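Local coordinates for protein CytC3 (Streptomyces, PDB 3GJA) that probably uses non-haem iron, a 2-oxoacid, chloride and oxygen to chlorinate an amino acid carried on a partner protein, at residues 120-125 and 142-147; 100-105 and 129-134; 60-63 and 67-70; 274-277 and 281-284. All coordinates share one frame; numbering follows the deposited sequence.

One acetate ion, probably from the crystallisation liquor, connects interactions 1, 2 and 3: each supplies at least one hydrogen bond to it, and Ile-281 of interaction 4 comes within about 4 Å. Interactions 1 and 2 are the closest pair, their centres about 7 Å apart, and Trp-134 NE1 bonds to Gly-145 O between them at 2.8 Å. Interaction 3 joins strand 98-108 of interaction 2 through Asp-69 N and Ser-103 O, 2.7 Å apart. Interaction 4 is an outlying hairpin about 12 Å, centre to centre, from interaction 3; its Tyr-277 reaches Ala-124 and Gln-131. Residues of interactions 1 to 3, with Ile-281 close by, line an anion site, consistent with part of the open active site.

Interaction 1 of 4, residues 120-125 and 142-147. With ACT (acetate ion), chain C.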
loop_
_atom_site.group_PDB
_atom_site.type_symbol
_atom_site.label_atom_id
_atom_site.label_comp_id
_atom_site.label_asym_id
_atom_site.label_seq_id
_atom_site.Cartn_x
_atom_site.Cartn_y
_atom_site.Cartn_z
ATOM N N ALA A 120 -5.308 7.251 9.816
ATOM C CA ALA A 120 -5.402 5.804 9.948
ATOM C C ALA A 120 -4.184 5.273 10.708
ATOM O O ALA A 120 -3.124 5.893 10.703
ATOM C CB ALA A 120 -5.495 5.165 8.567
ATOM N N ALA A 121 -4.345 4.127 11.363
ATOM C CA ALA A 121 -3.265 3.510 12.130
ATOM C C ALA A 121 -2.916 2.149 11.526
ATOM O O ALA A 121 -3.661 1.628 10.696
ATOM C CB ALA A 121 -3.696 3.344 13.580
ATOM N N THR A 122 -1.792 1.571 11.934
ATOM C CA THR A 122 -1.394 0.275 11.397
ATOM C C THR A 122 -1.647 -0.893 12.346
ATOM O O THR A 122 -1.068 -1.973 12.185
ATOM C CB THR A 122 0.086 0.269 10.989
ATOM O OG1 THR A 122 0.883 0.795 12.054
ATOM C CG2 THR A 122 0.291 1.102 9.732
ATOM N N PHE A 123 -2.511 -0.677 13.333
ATOM C CA PHE A 123 -2.847 -1.729 14.281
ATOM C C PHE A 123 -3.827 -2.679 13.609
ATOM O O PHE A 123 -4.577 -2.280 12.715
ATOM C CB PHE A 123 -3.510 -1.143 15.530
ATOM C CG PHE A 123 -2.618 -0.233 16.325
ATOM C CD1 PHE A 123 -1.526 -0.741 17.022
ATOM C CD2 PHE A 123 -2.868 1.137 16.375
ATOM C CE1 PHE A 123 -0.691 0.105 17.757
ATOM C CE2 PHE A 123 -2.043 1.988 17.103
ATOM C CZ PHE A 123 -0.950 1.471 17.795
ATOM N N ALA A 124 -3.814 -3.934 14.041
ATOM C CA ALA A 124 -4.722 -4.942 13.512
ATOM C C ALA A 124 -6.075 -4.706 14.182
ATOM O O ALA A 124 -6.160 -4.590 15.408
ATOM C CB ALA A 124 -4.207 -6.337 13.847
ATOM N N HIS A 125 -7.134 -4.640 13.386
ATOM C CA HIS A 125 -8.456 -4.395 13.941
ATOM C C HIS A 125 -8.915 -5.445 14.957
ATOM O O HIS A 125 -9.356 -5.106 16.054
ATOM C CB HIS A 125 -9.489 -4.282 12.816
ATOM C CG HIS A 125 -10.812 -3.741 13.266
ATOM N ND1 HIS A 125 -11.822 -3.416 12.387
ATOM C CD2 HIS A 125 -11.286 -3.457 14.504
ATOM C CE1 HIS A 125 -12.859 -2.954 13.063
ATOM N NE2 HIS A 125 -12.560 -2.968 14.349
ATOM N N ALA A 142 7.764 3.819 19.718
ATOM C CA ALA A 142 8.167 3.437 18.370
ATOM C C ALA A 142 7.219 3.944 17.285
ATOM O O ALA A 142 5.999 3.870 17.424
ATOM C CB ALA A 142 8.290 1.922 18.282
ATOM N N PHE A 143 7.796 4.463 16.207
ATOM C CA PHE A 143 7.025 4.958 15.072
ATOM C C PHE A 143 6.368 3.732 14.443
ATOM O O PHE A 143 6.927 2.636 14.497
ATOM C CB PHE A 143 7.965 5.641 14.077
ATOM C CG PHE A 143 7.280 6.172 12.847
ATOM C CD1 PHE A 143 6.260 7.113 12.951
ATOM C CD2 PHE A 143 7.689 5.759 11.578
ATOM C CE1 PHE A 143 5.661 7.643 11.811
ATOM C CE2 PHE A 143 7.098 6.282 10.429
ATOM C CZ PHE A 143 6.082 7.226 10.544
ATOM N N ILE A 144 5.186 3.902 13.857
ATOM C CA ILE A 144 4.484 2.767 13.258
ATOM C C ILE A 144 3.900 3.041 11.877
ATOM O O ILE A 144 2.995 2.333 11.433
ATOM C CB ILE A 144 3.330 2.300 14.161
ATOM C CG1 ILE A 144 2.317 3.436 14.322
ATOM C CG2 ILE A 144 3.867 1.872 15.523
ATOM C CD1 ILE A 144 1.036 3.017 14.990
ATOM N N GLY A 145 4.414 4.059 11.199
ATOM C CA GLY A 145 3.905 4.390 9.882
ATOM C C GLY A 145 4.463 3.532 8.759
ATOM O O GLY A 145 5.470 2.840 8.920
ATOM N N THR A 146 3.801 3.581 7.609
ATOM C CA THR A 146 4.228 2.814 6.452
ATOM C C THR A 146 3.905 3.604 5.182
ATOM O O THR A 146 2.798 4.114 5.020
ATOM C CB THR A 146 3.518 1.444 6.407
ATOM O OG1 THR A 146 3.972 0.697 5.271
ATOM C CG2 THR A 146 2.007 1.627 6.305
ATOM N N ILE A 147 4.886 3.730 4.299
ATOM C CA ILE A 147 4.684 4.449 3.050
ATOM C C ILE A 147 3.696 3.651 2.217
ATOM O O ILE A 147 3.927 2.480 1.907
ATOM C CB ILE A 147 6.013 4.603 2.282
ATOM C CG1 ILE A 147 6.941 5.541 3.058
ATOM C CG2 ILE A 147 5.761 5.145 0.873
ATOM C CD1 ILE A 147 6.433 6.959 3.146
HETATM C C ACT C . -5.689 -4.864 9.802
HETATM O O ACT C . -4.902 -4.097 9.020
HETATM O OXT ACT C . -6.480 -4.346 10.562
HETATM C CH3 ACT C . -5.586 -6.366 9.733
#
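With chi1 at 49°, Thr-122 tucks OG1 between its own backbone N and carbonyl carbon, facing the carbonyl of Ile-144, whose CG1 takes the equivalent position (chi1 62°) and carries CD1 out toward Phe-123. The hydroxyl donates to Ile-144 O at 2.7 Å, with a C=O...donor angle of 145°. The side chains of Thr-122 and Ile-144 run past each other in opposite directions. Ile-144 crosses Phe-123 at about a right angle, its CD1 3.8 Å from Phe-123 CZ and oblique to the ring. The methyl of Thr-122 is used too: its CG2 lies 3.9 Å from Thr-146 CG2, while the Thr-146 hydroxyl bonds to Tyr-260 O. A valine at Thr-122 would take away the hydroxyl and would probably leave Ile-144 O without this donor, with only apolar packing between the two loops. Ala-120, in the same loop, is probably the alanine that replaces the iron-binding carboxylate of related hydroxylases; farther along, His-125 N donates to acetate OXT at 2.9 Å. Because the acceptor is the backbone of Ile-144, the bond depends on the Thr-122 hydroxyl and not on the isoleucine side chain.

Interaction 2 of 4, residues 100-105 and 129-134. With ACT (acetate ion), chain C.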
loop_
_atom_site.group_PDB
_atom_site.type_symbol
_atom_site.label_atom_id
_atom_site.label_comp_id
_atom_site.label_asym_id
_atom_site.label_seq_id
_atom_site.Cartn_x
_atom_site.Cartn_y
_atom_site.Cartn_z
ATOM N N CYS A 100 8.078 -4.608 0.990
ATOM C CA CYS A 100 6.658 -4.414 0.717
ATOM C C CYS A 100 6.021 -5.458 1.615
ATOM O O CYS A 100 6.090 -6.653 1.331
ATOM C CB CYS A 100 6.296 -4.714 -0.738
ATOM S SG CYS A 100 4.489 -4.643 -1.039
ATOM N N TRP A 101 5.406 -5.020 2.709
ATOM C CA TRP A 101 4.824 -5.970 3.643
ATOM C C TRP A 101 3.330 -6.216 3.464
ATOM O O TRP A 101 2.754 -7.076 4.131
ATOM C CB TRP A 101 5.098 -5.514 5.071
ATOM C CG TRP A 101 4.329 -4.302 5.435
ATOM C CD1 TRP A 101 4.609 -3.014 5.087
ATOM C CD2 TRP A 101 3.114 -4.264 6.185
ATOM N NE1 TRP A 101 3.642 -2.174 5.577
ATOM C CE2 TRP A 101 2.710 -2.917 6.254
ATOM C CE3 TRP A 101 2.325 -5.241 6.806
ATOM C CZ2 TRP A 101 1.548 -2.519 6.921
ATOM C CZ3 TRP A 101 1.168 -4.843 7.471
ATOM C CH2 TRP A 101 0.793 -3.494 7.521
ATOM N N ARG A 102 2.700 -5.460 2.576
ATOM C CA ARG A 102 1.276 -5.641 2.331
ATOM C C ARG A 102 0.728 -4.882 1.123
ATOM O O ARG A 102 1.287 -3.869 0.691
ATOM C CB ARG A 102 0.475 -5.238 3.564
ATOM C CG ARG A 102 -1.033 -5.191 3.317
ATOM C CD ARG A 102 -1.800 -4.784 4.555
ATOM N NE ARG A 102 -1.773 -5.816 5.583
ATOM C CZ ARG A 102 -2.391 -5.702 6.753
ATOM N NH1 ARG A 102 -3.072 -4.599 7.026
ATOM N NH2 ARG A 102 -2.335 -6.682 7.643
ATOM N N SER A 103 -0.366 -5.413 0.586
ATOM C CA SER A 103 -1.085 -4.817 -0.522
ATOM C C SER A 103 -2.553 -5.187 -0.298
ATOM O O SER A 103 -2.863 -6.211 0.328
ATOM C CB SER A 103 -0.587 -5.348 -1.868
ATOM O OG SER A 103 -1.157 -6.598 -2.179
ATOM N N GLU A 104 -3.454 -4.340 -0.787
ATOM C CA GLU A 104 -4.884 -4.569 -0.626
ATOM C C GLU A 104 -5.643 -3.701 -1.611
ATOM O O GLU A 104 -5.085 -2.760 -2.175
ATOM C CB GLU A 104 -5.311 -4.207 0.788
ATOM C CG GLU A 104 -5.034 -2.754 1.130
ATOM C CD GLU A 104 -5.094 -2.491 2.622
ATOM O OE1 GLU A 104 -6.213 -2.460 3.186
ATOM O OE2 GLU A 104 -4.012 -2.330 3.230
ATOM N N PHE A 105 -6.918 -4.017 -1.812
ATOM C CA PHE A 105 -7.743 -3.256 -2.730
ATOM C C PHE A 105 -8.700 -2.336 -1.994
ATOM O O PHE A 105 -9.139 -2.625 -0.882
ATOM C CB PHE A 105 -8.526 -4.192 -3.655
ATOM C CG PHE A 105 -7.658 -4.923 -4.643
ATOM C CD1 PHE A 105 -6.876 -6.005 -4.240
ATOM C CD2 PHE A 105 -7.602 -4.512 -5.976
ATOM C CE1 PHE A 105 -6.046 -6.672 -5.149
ATOM C CE2 PHE A 105 -6.777 -5.168 -6.897
ATOM C CZ PHE A 105 -5.994 -6.255 -6.479
ATOM N N LYS A 129 -3.233 -5.245 17.901
ATOM C CA LYS A 129 -1.776 -5.417 17.891
ATOM C C LYS A 129 -1.128 -4.573 16.803
ATOM O O LYS A 129 -1.691 -4.404 15.719
ATOM C CB LYS A 129 -1.399 -6.876 17.630
ATOM C CG LYS A 129 -1.746 -7.855 18.733
ATOM C CD LYS A 129 -1.284 -9.250 18.336
ATOM C CE LYS A 129 -1.682 -10.293 19.361
ATOM N NZ LYS A 129 -1.202 -11.643 18.954
ATOM N N PRO A 130 0.069 -4.031 17.074
ATOM C CA PRO A 130 0.735 -3.219 16.057
ATOM C C PRO A 130 1.316 -4.172 15.019
ATOM O O PRO A 130 2.044 -5.104 15.364
ATOM C CB PRO A 130 1.807 -2.491 16.856
ATOM C CG PRO A 130 2.207 -3.526 17.850
ATOM C CD PRO A 130 0.870 -4.083 18.310
ATOM N N GLN A 131 0.982 -3.953 13.753
ATOM C CA GLN A 131 1.475 -4.820 12.688
ATOM C C GLN A 131 2.820 -4.317 12.190
ATOM O O GLN A 131 3.548 -5.031 11.502
ATOM C CB GLN A 131 0.463 -4.860 11.537
ATOM C CG GLN A 131 -0.953 -5.214 11.978
ATOM C CD GLN A 131 -1.972 -5.145 10.848
ATOM O OE1 GLN A 131 -2.300 -6.153 10.230
ATOM N NE2 GLN A 131 -2.470 -3.947 10.574
ATOM N N ILE A 132 3.150 -3.087 12.569
ATOM C CA ILE A 132 4.389 -2.447 12.152
ATOM C C ILE A 132 5.103 -1.808 13.342
ATOM O O ILE A 132 4.494 -1.064 14.112
ATOM C CB ILE A 132 4.091 -1.347 11.097
ATOM C CG1 ILE A 132 3.623 -1.991 9.786
ATOM C CG2 ILE A 132 5.310 -0.459 10.892
ATOM C CD1 ILE A 132 4.677 -2.853 9.094
ATOM N N ILE A 133 6.395 -2.099 13.486
ATOM C CA ILE A 133 7.191 -1.533 14.578
ATOM C C ILE A 133 8.567 -1.069 14.106
ATOM O O ILE A 133 9.378 -1.876 13.652
ATOM C CB ILE A 133 7.412 -2.551 15.721
ATOM C CG1 ILE A 133 6.085 -2.889 16.406
ATOM C CG2 ILE A 133 8.382 -1.975 16.745
ATOM C CD1 ILE A 133 5.486 -1.739 17.182
ATOM N N TRP A 134 8.819 0.231 14.206
ATOM C CA TRP A 134 10.110 0.791 13.824
ATOM C C TRP A 134 11.005 0.786 15.062
ATOM O O TRP A 134 10.515 0.819 16.191
ATOM C CB TRP A 134 9.970 2.238 13.353
ATOM C CG TRP A 134 9.354 2.421 12.013
ATOM C CD1 TRP A 134 8.087 2.082 11.636
ATOM C CD2 TRP A 134 9.958 3.055 10.877
ATOM N NE1 TRP A 134 7.861 2.469 10.335
ATOM C CE2 TRP A 134 8.991 3.069 9.844
ATOM C CE3 TRP A 134 11.221 3.613 10.630
ATOM C CZ2 TRP A 134 9.246 3.622 8.579
ATOM C CZ3 TRP A 134 11.476 4.165 9.371
ATOM C CH2 TRP A 134 10.488 4.164 8.363
HETATM C C ACT C . -5.689 -4.864 9.802
HETATM O O ACT C . -4.902 -4.097 9.020
HETATM O OXT ACT C . -6.480 -4.346 10.562
HETATM C CH3 ACT C . -5.586 -6.366 9.733
#
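This is a buried contact of mixed character, a CH-pi contact beside a polar cluster, between Trp-101 and Arg-102 on strand 98-108 and Gln-131 and Ile-132 of the 129-134 segment. Strand 98-108 belongs to the main antiparallel sheet of a cupin-type beta barrel; the other segment enters the two-stranded sheet made with strand 266-267. Ile-132 points its CD1 at the five-membered ring of Trp-101, 3.6 Å from the centroid and 15° off the normal. CB of Arg-102 lies against the opposite face, so the indole is held between two aliphatic groups, and its NE1 bonds to Thr-146 OG1. CZ3 of Trp-101 in turn lies 3.6 Å above the guanidinium plane of Arg-102, near its rim. The arginine, extended to CD and bent at chi3 (-70°), presents its outer edge to the acetate and to Gln-131. NH2 donates to Gln-131 OE1 at 2.6 Å, a bent bond reached from above the amide plane, and also meets Tyr-268 OH. The amide is turned 66° from the guanidinium. Its NE2 bonds to Thr-122 O as well as to the acetate, which helps fix the amide's rotation. Around this anion, Lys-62 NZ and His-125 N add further donors, consistent with a pocket suited to a carboxylate. A single acetate oxygen, O, accepts from both Arg-102 NH1 at 2.8 Å and Gln-131 NE2 at 2.9 Å.

Interaction 3 of 4, residues 60-63 and 67-70. With ACT (acetate ion), chain C.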
loop_
_atom_site.group_PDB
_atom_site.type_symbol
_atom_site.label_atom_id
_atom_site.label_comp_id
_atom_site.label_asym_id
_atom_site.label_seq_id
_atom_site.Cartn_x
_atom_site.Cartn_y
_atom_site.Cartn_z
ATOM N N ASN A 60 -14.351 -14.815 6.241
ATOM C CA ASN A 60 -15.125 -13.587 6.094
ATOM C C ASN A 60 -14.334 -12.399 6.623
ATOM O O ASN A 60 -14.881 -11.312 6.784
ATOM C CB ASN A 60 -16.456 -13.680 6.852
ATOM C CG ASN A 60 -17.376 -14.759 6.301
ATOM O OD1 ASN A 60 -17.601 -14.844 5.087
ATOM N ND2 ASN A 60 -17.927 -15.583 7.194
ATOM N N GLY A 61 -13.047 -12.614 6.889
ATOM C CA GLY A 61 -12.201 -11.551 7.406
ATOM C C GLY A 61 -11.779 -10.551 6.348
ATOM O O GLY A 61 -11.892 -10.821 5.150
ATOM N N LYS A 62 -11.287 -9.396 6.790
ATOM C CA LYS A 62 -10.847 -8.341 5.875
ATOM C C LYS A 62 -9.845 -8.830 4.843
ATOM O O LYS A 62 -9.951 -8.509 3.656
ATOM C CB LYS A 62 -10.192 -7.186 6.638
ATOM C CG LYS A 62 -11.135 -6.336 7.437
ATOM C CD LYS A 62 -10.493 -5.001 7.784
ATOM C CE LYS A 62 -9.257 -5.159 8.658
ATOM N NZ LYS A 62 -8.721 -3.820 9.054
ATOM N N ALA A 63 -8.861 -9.591 5.317
ATOM C CA ALA A 63 -7.795 -10.120 4.470
ATOM C C ALA A 63 -8.323 -10.806 3.214
ATOM O O ALA A 63 -7.726 -10.703 2.146
ATOM C CB ALA A 63 -6.928 -11.087 5.273
ATOM N N ASN A 67 -9.157 -8.682 -0.349
ATOM C CA ASN A 67 -8.046 -9.282 -1.075
ATOM C C ASN A 67 -6.641 -8.787 -0.725
ATOM O O ASN A 67 -5.928 -8.217 -1.559
ATOM C CB ASN A 67 -8.293 -9.155 -2.579
ATOM C CG ASN A 67 -8.988 -10.377 -3.145
ATOM O OD1 ASN A 67 -8.539 -11.498 -2.927
ATOM N ND2 ASN A 67 -10.080 -10.170 -3.872
ATOM N N TYR A 68 -6.250 -9.032 0.521
ATOM C CA TYR A 68 -4.930 -8.657 1.016
ATOM C C TYR A 68 -3.846 -9.535 0.408
ATOM O O TYR A 68 -4.050 -10.728 0.167
ATOM C CB TYR A 68 -4.853 -8.840 2.535
ATOM C CG TYR A 68 -5.456 -7.743 3.378
ATOM C CD1 TYR A 68 -6.533 -6.976 2.917
ATOM C CD2 TYR A 68 -4.979 -7.503 4.665
ATOM C CE1 TYR A 68 -7.117 -5.995 3.725
ATOM C CE2 TYR A 68 -5.552 -6.529 5.480
ATOM C CZ TYR A 68 -6.618 -5.780 5.002
ATOM O OH TYR A 68 -7.170 -4.814 5.807
ATOM N N ASP A 69 -2.696 -8.915 0.172
ATOM C CA ASP A 69 -1.500 -9.573 -0.328
ATOM C C ASP A 69 -1.589 -10.524 -1.523
ATOM O O ASP A 69 -1.011 -11.617 -1.503
ATOM C CB ASP A 69 -0.821 -10.280 0.849
ATOM C CG ASP A 69 -0.551 -9.338 2.008
ATOM O OD1 ASP A 69 -0.143 -8.189 1.742
ATOM O OD2 ASP A 69 -0.734 -9.737 3.178
ATOM N N ARG A 70 -2.282 -10.106 -2.573
ATOM C CA ARG A 70 -2.393 -10.937 -3.760
ATOM C C ARG A 70 -1.164 -10.799 -4.642
ATOM O O ARG A 70 -1.040 -11.483 -5.659
ATOM C CB ARG A 70 -3.645 -10.577 -4.534
ATOM C CG ARG A 70 -4.892 -10.925 -3.766
ATOM C CD ARG A 70 -4.972 -12.426 -3.534
ATOM N NE ARG A 70 -6.299 -12.867 -3.911
ATOM C CZ ARG A 70 -6.565 -13.676 -4.926
ATOM N NH1 ARG A 70 -5.591 -14.165 -5.676
ATOM N NH2 ARG A 70 -7.825 -13.942 -5.217
HETATM C C ACT C . -5.689 -4.864 9.802
HETATM O O ACT C . -4.902 -4.097 9.020
HETATM O OXT ACT C . -6.480 -4.346 10.562
HETATM C CH3 ACT C . -5.586 -6.366 9.733
HETATM O O HOH W 1 -6.690 -12.453 0.343
#
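Ala-63 O is gripped twice, by Tyr-68 N at 2.8 Å and by a water at 2.7 Å. The backbone bond is nearly straight, with an N-H...O angle of 164°, and the same water donates a longer bond to Tyr-68 O, bridging the two carbonyls. Beside this bond the Tyr-68 ring is laid flat against the helix: Ala-63 CA sits over one face, 3.8 Å from the centroid in a CH-pi contact, and CB of Ala-63 is close to CB of Tyr-68. The bond from Tyr-68 N to Ala-63 O is also the outer bond of a Schellman motif that ends helix 62-65, with Asn-67, at positive phi, as its C-prime residue. The Asn-67 side chain points away from 60-63, and its OD1 accepts from Arg-70 NE at 2.8 Å, in the plane of the guanidinium but from above the amide plane. Arg-70 is further paired with Asp-73. Beyond the turn, Asp-69 joins the loop to strand 98-108 at Ser-103. At the helix start, Gly-61 holds the N-cap position. Lys-62 follows; its chain passes obliquely across the tyrosine's outer end, with CE 3.6 Å from Tyr-68 OH. A bend at chi3 (-63°) turns the end of the lysine toward the acetate, where NZ, likely to be charged, bonds to OXT at 2.8 Å.

Interaction 4 of 4, residues 274-277 and 281-284; sequences LTEY and INLE
Tyr-277 and Ile-281 lie side by side and point the same way, so the phenol is lined along its edge by aliphatic carbon. CG of Tyr-277 stands opposite its backbone N (chi1 -175°), which sets the ring alongside Ile-281. Ile-281 CD1 meets the ring near its plane, 3.9 Å from CD2 of Tyr-277, while Ile-281 CG2 packs on Tyr-277 CB. Leu-283 comes in obliquely, its CD2 3.7 Å from Tyr-277 CB. Tyr-277 also meets Tyr-268 edge-to-face, and it touches Gln-131 and Ala-124, which ties the hairpin to the pocket side of the fold. Glu-276 and Asn-282 share one face of the hairpin, as neighbours across the strands. The glutamate is folded at chi2 (59°), which brings its carboxylate back toward the partner strand, its plane nearly perpendicular (85°) to the amide of Asn-282. That amide also lies against CB of Thr-275. An alanine in place of Asn-282 would remove the amide and is likely to open a gap beside Thr-275 and Glu-276. The backbones are joined by two bonds, Tyr-277 N to Ile-281 O at 2.8 Å and Leu-283 N to Thr-275 O at 2.8 Å, with a CA-H...O contact of 3.1 Å from Asn-282 CA to Thr-275 O between them. Flanked by these two bonds, Glu-276 and Asn-282 form an antiparallel non-hydrogen-bonded pair within the short beta hairpin of strands 276-278 and 281-282.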
loop_
_atom_site.group_PDB
_atom_site.type_symbol
_atom_site.label_atom_id
_atom_site.label_comp_id
_atom_site.label_asym_id
_atom_site.label_seq_id
_atom_site.Cartn_x
_atom_site.Cartn_y
_atom_site.Cartn_z
ATOM N N LEU A 274 3.033 -18.099 15.564
ATOM C CA LEU A 274 1.638 -17.876 15.205
ATOM C C LEU A 274 1.379 -18.079 13.720
ATOM O O LEU A 274 2.292 -18.030 12.900
ATOM C CB LEU A 274 1.208 -16.454 15.578
ATOM C CG LEU A 274 1.372 -16.008 17.029
ATOM C CD1 LEU A 274 0.801 -14.604 17.182
ATOM C CD2 LEU A 274 0.659 -16.980 17.959
ATOM N N THR A 275 0.120 -18.323 13.391
ATOM C CA THR A 275 -0.305 -18.488 12.010
ATOM C C THR A 275 -1.604 -17.700 11.894
ATOM O O THR A 275 -1.662 -16.694 11.190
ATOM C CB THR A 275 -0.540 -19.969 11.643
ATOM O OG1 THR A 275 -1.427 -20.574 12.591
ATOM C CG2 THR A 275 0.781 -20.719 11.625
ATOM N N GLU A 276 -2.634 -18.147 12.610
ATOM C CA GLU A 276 -3.923 -17.463 12.611
ATOM C C GLU A 276 -3.709 -16.175 13.393
ATOM O O GLU A 276 -3.609 -16.194 14.619
ATOM C CB GLU A 276 -4.983 -18.323 13.296
ATOM C CG GLU A 276 -6.382 -18.046 12.803
ATOM C CD GLU A 276 -6.509 -18.280 11.305
ATOM O OE1 GLU A 276 -6.347 -19.443 10.869
ATOM O OE2 GLU A 276 -6.760 -17.303 10.564
ATOM N N TYR A 277 -3.636 -15.059 12.673
ATOM C CA TYR A 277 -3.380 -13.750 13.267
ATOM C C TYR A 277 -4.629 -12.897 13.500
ATOM O O TYR A 277 -4.621 -11.988 14.331
ATOM C CB TYR A 277 -2.398 -12.997 12.366
ATOM C CG TYR A 277 -1.935 -11.657 12.886
ATOM C CD1 TYR A 277 -1.017 -11.569 13.936
ATOM C CD2 TYR A 277 -2.392 -10.471 12.308
ATOM C CE1 TYR A 277 -0.566 -10.332 14.394
ATOM C CE2 TYR A 277 -1.948 -9.233 12.759
ATOM C CZ TYR A 277 -1.036 -9.171 13.800
ATOM O OH TYR A 277 -0.598 -7.947 14.243
ATOM N N ILE A 281 -6.114 -13.122 8.446
ATOM C CA ILE A 281 -4.692 -13.200 8.150
ATOM C C ILE A 281 -4.078 -14.476 8.728
ATOM O O ILE A 281 -4.197 -14.745 9.925
ATOM C CB ILE A 281 -3.917 -12.021 8.768
ATOM C CG1 ILE A 281 -4.335 -10.707 8.118
ATOM C CG2 ILE A 281 -2.419 -12.243 8.603
ATOM C CD1 ILE A 281 -3.729 -9.499 8.797
ATOM N N ASN A 282 -3.427 -15.258 7.878
ATOM C CA ASN A 282 -2.750 -16.466 8.337
ATOM C C ASN A 282 -1.309 -16.345 7.867
ATOM O O ASN A 282 -1.027 -16.452 6.677
ATOM C CB ASN A 282 -3.401 -17.720 7.758
ATOM C CG ASN A 282 -2.786 -18.994 8.310
ATOM O OD1 ASN A 282 -3.494 -19.940 8.651
ATOM N ND2 ASN A 282 -1.463 -19.026 8.395
ATOM N N LEU A 283 -0.404 -16.109 8.812
ATOM C CA LEU A 283 1.016 -15.923 8.521
ATOM C C LEU A 283 1.786 -17.114 7.973
ATOM O O LEU A 283 2.924 -16.956 7.539
ATOM C CB LEU A 283 1.741 -15.399 9.764
ATOM C CG LEU A 283 1.645 -13.904 10.110
ATOM C CD1 LEU A 283 0.768 -13.168 9.112
ATOM C CD2 LEU A 283 1.092 -13.747 11.505
ATOM N N GLU A 284 1.177 -18.292 7.976
ATOM C CA GLU A 284 1.857 -19.484 7.482
ATOM C C GLU A 284 2.644 -19.235 6.196
ATOM O O GLU A 284 3.854 -19.455 6.150
ATOM C CB GLU A 284 0.855 -20.613 7.251
ATOM C CG GLU A 284 1.505 -21.949 6.946
ATOM C CD GLU A 284 0.483 -23.027 6.640
ATOM O OE1 GLU A 284 -0.435 -23.219 7.468
ATOM O OE2 GLU A 284 0.597 -23.680 5.576
#